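PDB 6CPY: GRMZM2G135359 pseudokinase, which is a maize membrane receptor-like pseudokinase whose kinase-fold domain may bind ATP. Local coordinates for residues 36-48 with 57-69. Sequence-based numbering, arbitrary orientation.
Sequences ELETACEDFSNII and YKGTLSSGVEIAV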
loop_
_atom_site.group_PDB
_atom_site.type_symbol
_atom_site.label_atom_id
_atom_site.label_comp_id
_atom_site.label_asym_id
_atom_site.label_seq_id
_atom_site.Cartn_x
_atom_site.Cartn_y
_atom_site.Cartn_z
ATOM N N GLU A 36 0.202 -10.393 -24.776
ATOM C CA GLU A 36 -0.959 -9.615 -24.305
ATOM C C GLU A 36 -0.552 -8.351 -23.529
ATOM O O GLU A 36 -1.149 -7.283 -23.688
ATOM C CB GLU A 36 -1.881 -10.492 -23.453
ATOM C CG GLU A 36 -3.194 -9.810 -23.066
ATOM C CD GLU A 36 -4.185 -10.728 -22.358
ATOM O OE1 GLU A 36 -3.827 -11.884 -22.052
ATOM O OE2 GLU A 36 -5.335 -10.285 -22.104
ATOM N N LEU A 37 0.456 -8.474 -22.677
ATOM C CA LEU A 37 0.941 -7.331 -21.910
ATOM C C LEU A 37 1.693 -6.309 -22.750
ATOM O O LEU A 37 1.616 -5.100 -22.482
ATOM C CB LEU A 37 1.795 -7.811 -20.734
ATOM C CG LEU A 37 0.937 -8.482 -19.652
ATOM C CD1 LEU A 37 1.806 -8.897 -18.473
ATOM C CD2 LEU A 37 -0.181 -7.556 -19.177
ATOM N N GLU A 38 2.407 -6.787 -23.767
ATOM C CA GLU A 38 3.060 -5.900 -24.722
ATOM C C GLU A 38 2.023 -4.995 -25.375
ATOM O O GLU A 38 2.219 -3.795 -25.462
ATOM C CB GLU A 38 3.784 -6.699 -25.814
ATOM C CG GLU A 38 5.027 -7.438 -25.353
ATOM C CD GLU A 38 5.449 -8.529 -26.326
ATOM O OE1 GLU A 38 5.068 -8.444 -27.515
ATOM O OE2 GLU A 38 6.149 -9.482 -25.906
ATOM N N THR A 39 0.923 -5.588 -25.823
ATOM C CA THR A 39 -0.185 -4.834 -26.405
ATOM C C THR A 39 -0.789 -3.899 -25.350
ATOM O O THR A 39 -0.939 -2.691 -25.578
ATOM C CB THR A 39 -1.269 -5.782 -26.955
ATOM O OG1 THR A 39 -0.685 -6.657 -27.939
ATOM C CG2 THR A 39 -2.416 -5.000 -27.587
ATOM N N ALA A 40 -1.106 -4.462 -24.191
ATOM C CA ALA A 40 -1.752 -3.689 -23.125
ATOM C C ALA A 40 -0.936 -2.478 -22.674
ATOM O O ALA A 40 -1.513 -1.431 -22.374
ATOM C CB ALA A 40 -2.053 -4.583 -21.939
ATOM N N CYS A 41 0.386 -2.618 -22.620
ATOM C CA CYS A 41 1.270 -1.551 -22.140
ATOM C C CYS A 41 2.057 -0.833 -23.230
ATOM O O CYS A 41 3.053 -0.186 -22.923
ATOM C CB CYS A 41 2.267 -2.106 -21.124
ATOM S SG CYS A 41 1.495 -3.002 -19.778
ATOM N N GLU A 42 1.624 -0.940 -24.486
ATOM C CA GLU A 42 2.321 -0.288 -25.605
ATOM C C GLU A 42 3.813 -0.600 -25.568
ATOM O O GLU A 42 4.645 0.304 -25.607
ATOM C CB GLU A 42 2.116 1.235 -25.568
ATOM C CG GLU A 42 0.669 1.696 -25.483
ATOM C CD GLU A 42 -0.010 1.796 -26.832
ATOM O OE1 GLU A 42 0.345 1.020 -27.751
ATOM O OE2 GLU A 42 -0.911 2.653 -26.971
ATOM N N ASP A 43 4.138 -1.887 -25.463
ATOM C CA ASP A 43 5.520 -2.346 -25.327
ATOM C C ASP A 43 6.283 -1.642 -24.185
ATOM O O ASP A 43 7.462 -1.326 -24.312
ATOM C CB ASP A 43 6.267 -2.216 -26.671
ATOM C CG ASP A 43 5.779 -3.224 -27.712
ATOM O OD1 ASP A 43 5.836 -4.443 -27.437
ATOM O OD2 ASP A 43 5.358 -2.800 -28.813
ATOM N N PHE A 44 5.597 -1.412 -23.067
ATOM C CA PHE A 44 6.214 -0.870 -21.854
ATOM C C PHE A 44 6.856 0.518 -22.056
ATOM O O PHE A 44 7.954 0.791 -21.564
ATOM C CB PHE A 44 7.197 -1.899 -21.273
ATOM C CG PHE A 44 6.600 -3.277 -21.143
ATOM C CD1 PHE A 44 5.705 -3.564 -20.116
ATOM C CD2 PHE A 44 6.887 -4.266 -22.067
ATOM C CE1 PHE A 44 5.129 -4.823 -20.003
ATOM C CE2 PHE A 44 6.310 -5.523 -21.963
ATOM C CZ PHE A 44 5.430 -5.803 -20.934
ATOM N N SER A 45 6.128 1.397 -22.741
ATOM C CA SER A 45 6.600 2.747 -23.072
ATOM C C SER A 45 5.979 3.837 -22.201
ATOM O O SER A 45 6.349 5.005 -22.320
ATOM C CB SER A 45 6.314 3.060 -24.542
ATOM O OG SER A 45 4.934 2.928 -24.847
ATOM N N ASN A 46 5.054 3.468 -21.320
ATOM C CA ASN A 46 4.326 4.444 -20.519
ATOM C C ASN A 46 4.608 4.223 -19.030
ATOM O O ASN A 46 3.986 3.381 -18.392
ATOM C CB ASN A 46 2.833 4.318 -20.829
ATOM C CG ASN A 46 2.014 5.462 -20.275
ATOM O OD1 ASN A 46 2.548 6.408 -19.696
ATOM N ND2 ASN A 46 0.695 5.379 -20.453
ATOM N N ILE A 47 5.550 4.987 -18.481
ATOM C CA ILE A 47 6.026 4.766 -17.112
ATOM C C ILE A 47 5.193 5.529 -16.084
ATOM O O ILE A 47 4.997 6.741 -16.203
ATOM C CB ILE A 47 7.519 5.141 -16.968
ATOM C CG1 ILE A 47 8.376 4.286 -17.909
ATOM C CG2 ILE A 47 7.993 4.956 -15.531
ATOM C CD1 ILE A 47 8.635 4.916 -19.265
ATOM N N ILE A 48 4.703 4.800 -15.082
ATOM C CA ILE A 48 3.976 5.375 -13.951
ATOM C C ILE A 48 4.972 5.821 -12.892
ATOM O O ILE A 48 4.824 6.887 -12.304
ATOM C CB ILE A 48 3.030 4.352 -13.276
ATOM C CG1 ILE A 48 2.000 3.828 -14.274
ATOM C CG2 ILE A 48 2.346 4.980 -12.054
ATOM C CD1 ILE A 48 1.073 2.783 -13.705
ATOM N N TYR A 57 4.662 0.240 -15.033
ATOM C CA TYR A 57 4.185 0.594 -16.359
ATOM C C TYR A 57 2.681 0.664 -16.394
ATOM O O TYR A 57 1.989 -0.127 -15.758
ATOM C CB TYR A 57 4.667 -0.421 -17.393
ATOM C CG TYR A 57 6.162 -0.444 -17.556
ATOM C CD1 TYR A 57 6.820 0.584 -18.227
ATOM C CD2 TYR A 57 6.927 -1.489 -17.033
ATOM C CE1 TYR A 57 8.193 0.574 -18.375
ATOM C CE2 TYR A 57 8.306 -1.510 -17.186
ATOM C CZ TYR A 57 8.928 -0.474 -17.856
ATOM O OH TYR A 57 10.289 -0.461 -18.010
ATOM N N LYS A 58 2.173 1.617 -17.165
ATOM C CA LYS A 58 0.747 1.757 -17.355
ATOM C C LYS A 58 0.317 0.889 -18.526
ATOM O O LYS A 58 0.988 0.836 -19.561
ATOM C CB LYS A 58 0.393 3.225 -17.635
ATOM C CG LYS A 58 -1.066 3.481 -17.954
ATOM C CD LYS A 58 -1.952 3.297 -16.734
ATOM C CE LYS A 58 -3.417 3.229 -17.113
ATOM N NZ LYS A 58 -3.880 4.452 -17.813
ATOM N N GLY A 59 -0.810 0.206 -18.361
ATOM C CA GLY A 59 -1.443 -0.463 -19.478
ATOM C C GLY A 59 -2.954 -0.474 -19.378
ATOM O O GLY A 59 -3.537 0.003 -18.401
ATOM N N THR A 60 -3.580 -1.021 -20.413
ATOM C CA THR A 60 -5.013 -1.258 -20.448
ATOM C C THR A 60 -5.259 -2.599 -21.108
ATOM O O THR A 60 -4.845 -2.819 -22.255
ATOM C CB THR A 60 -5.754 -0.167 -21.252
ATOM O OG1 THR A 60 -5.368 1.120 -20.766
ATOM C CG2 THR A 60 -7.271 -0.320 -21.113
ATOM N N LEU A 61 -5.915 -3.497 -20.379
ATOM C CA LEU A 61 -6.254 -4.811 -20.907
ATOM C C LEU A 61 -7.356 -4.681 -21.955
ATOM O O LEU A 61 -8.049 -3.666 -22.009
ATOM C CB LEU A 61 -6.690 -5.745 -19.772
ATOM C CG LEU A 61 -5.616 -6.076 -18.737
ATOM C CD1 LEU A 61 -6.224 -6.849 -17.583
ATOM C CD2 LEU A 61 -4.460 -6.854 -19.359
ATOM N N SER A 62 -7.520 -5.707 -22.791
ATOM C CA SER A 62 -8.529 -5.660 -23.867
ATOM C C SER A 62 -9.952 -5.510 -23.316
ATOM O O SER A 62 -10.835 -5.005 -24.004
ATOM C CB SER A 62 -8.415 -6.896 -24.776
ATOM O OG SER A 62 -8.752 -8.069 -24.070
ATOM N N SER A 63 -10.157 -5.910 -22.063
ATOM C CA SER A 63 -11.414 -5.665 -21.337
ATOM C C SER A 63 -11.722 -4.192 -21.036
ATOM O O SER A 63 -12.854 -3.868 -20.661
ATOM C CB SER A 63 -11.379 -6.403 -19.995
ATOM O OG SER A 63 -10.321 -5.903 -19.176
ATOM N N GLY A 64 -10.713 -3.323 -21.147
ATOM C CA GLY A 64 -10.819 -1.919 -20.759
ATOM C C GLY A 64 -10.286 -1.637 -19.361
ATOM O O GLY A 64 -10.183 -0.480 -18.955
ATOM N N VAL A 65 -9.951 -2.688 -18.609
ATOM C CA VAL A 65 -9.441 -2.519 -17.255
ATOM C C VAL A 65 -8.028 -1.951 -17.298
ATOM O O VAL A 65 -7.149 -2.524 -17.928
ATOM C CB VAL A 65 -9.447 -3.857 -16.485
ATOM C CG1 VAL A 65 -8.713 -3.723 -15.166
ATOM C CG2 VAL A 65 -10.887 -4.323 -16.260
ATOM N N GLU A 66 -7.826 -0.819 -16.635
ATOM C CA GLU A 66 -6.515 -0.198 -16.563
ATOM C C GLU A 66 -5.665 -0.931 -15.524
ATOM O O GLU A 66 -6.178 -1.369 -14.490
ATOM C CB GLU A 66 -6.649 1.286 -16.239
ATOM C CG GLU A 66 -7.289 2.070 -17.378
ATOM C CD GLU A 66 -7.454 3.537 -17.039
ATOM O OE1 GLU A 66 -6.488 4.323 -17.187
ATOM O OE2 GLU A 66 -8.555 3.894 -16.601
ATOM N N ILE A 67 -4.378 -1.054 -15.808
ATOM C CA ILE A 67 -3.466 -1.831 -14.976
ATOM C C ILE A 67 -2.179 -1.082 -14.719
ATOM O O ILE A 67 -1.747 -0.231 -15.504
ATOM C CB ILE A 67 -3.134 -3.209 -15.610
ATOM C CG1 ILE A 67 -2.566 -3.055 -17.022
ATOM C CG2 ILE A 67 -4.378 -4.085 -15.639
ATOM C CD1 ILE A 67 -2.154 -4.358 -17.681
ATOM N N ALA A 68 -1.562 -1.413 -13.597
ATOM C CA ALA A 68 -0.223 -0.986 -13.307
ATOM C C ALA A 68 0.595 -2.259 -13.255
ATOM O O ALA A 68 0.283 -3.177 -12.481
ATOM C CB ALA A 68 -0.170 -0.254 -11.982
ATOM N N VAL A 69 1.637 -2.303 -14.069
ATOM C CA VAL A 69 2.446 -3.499 -14.216
ATOM C C VAL A 69 3.774 -3.281 -13.526
ATOM O O VAL A 69 4.517 -2.379 -13.890
ATOM C CB VAL A 69 2.642 -3.815 -15.700
ATOM C CG1 VAL A 69 3.566 -5.009 -15.885
ATOM C CG2 VAL A 69 1.283 -4.048 -16.346
HETATM O O HOH W 1 -5.544 -7.808 -22.710
HETATM O O HOH W 2 3.722 1.070 -20.635
#
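N46 O takes K58 N in a nearly straight hydrogen bond (2.8 Å, N-H...O 177°), and the CA-H of Y57 leans on the same oxygen. Beside it, a water accepts from N46 N at 2.8 Å and lies between C41 O and K58 O, so the loop after the helix is bound to the strand through solvent as well. At the helix end, A40 O receives T60 N at 2.9 Å, the donor standing above the carbonyl plane. G59 lies close against this turn, where a CB would collide with C41 SG and A40 O. F44 sets its CB over the centre of the Y57 ring, 3.9 Å from the centroid, and turns its own ring edge toward that face, the planes at 66°. With CG anti to its carbonyl carbon (chi1 -64°), Y57 runs alongside its bridge partner I47, whose CG1 comes within 3.7 Å of Y57 CE1. An alanine in place of this tyrosine is likely to leave F44 and I47 without their shared aromatic partner and the F44 ring freer to turn. Farther along, C41 SG touches V69 CG2 at 3.6 Å and L37 CD2 meets I67 CD1 at 4.0 Å. The contact thus fastens helix 34-40 and edge strand 47-50 to strands 54-60 and 66-72 of the five-stranded kinase N-lobe sheet, with L37, I67 and V69 continuing onto strand 117-123.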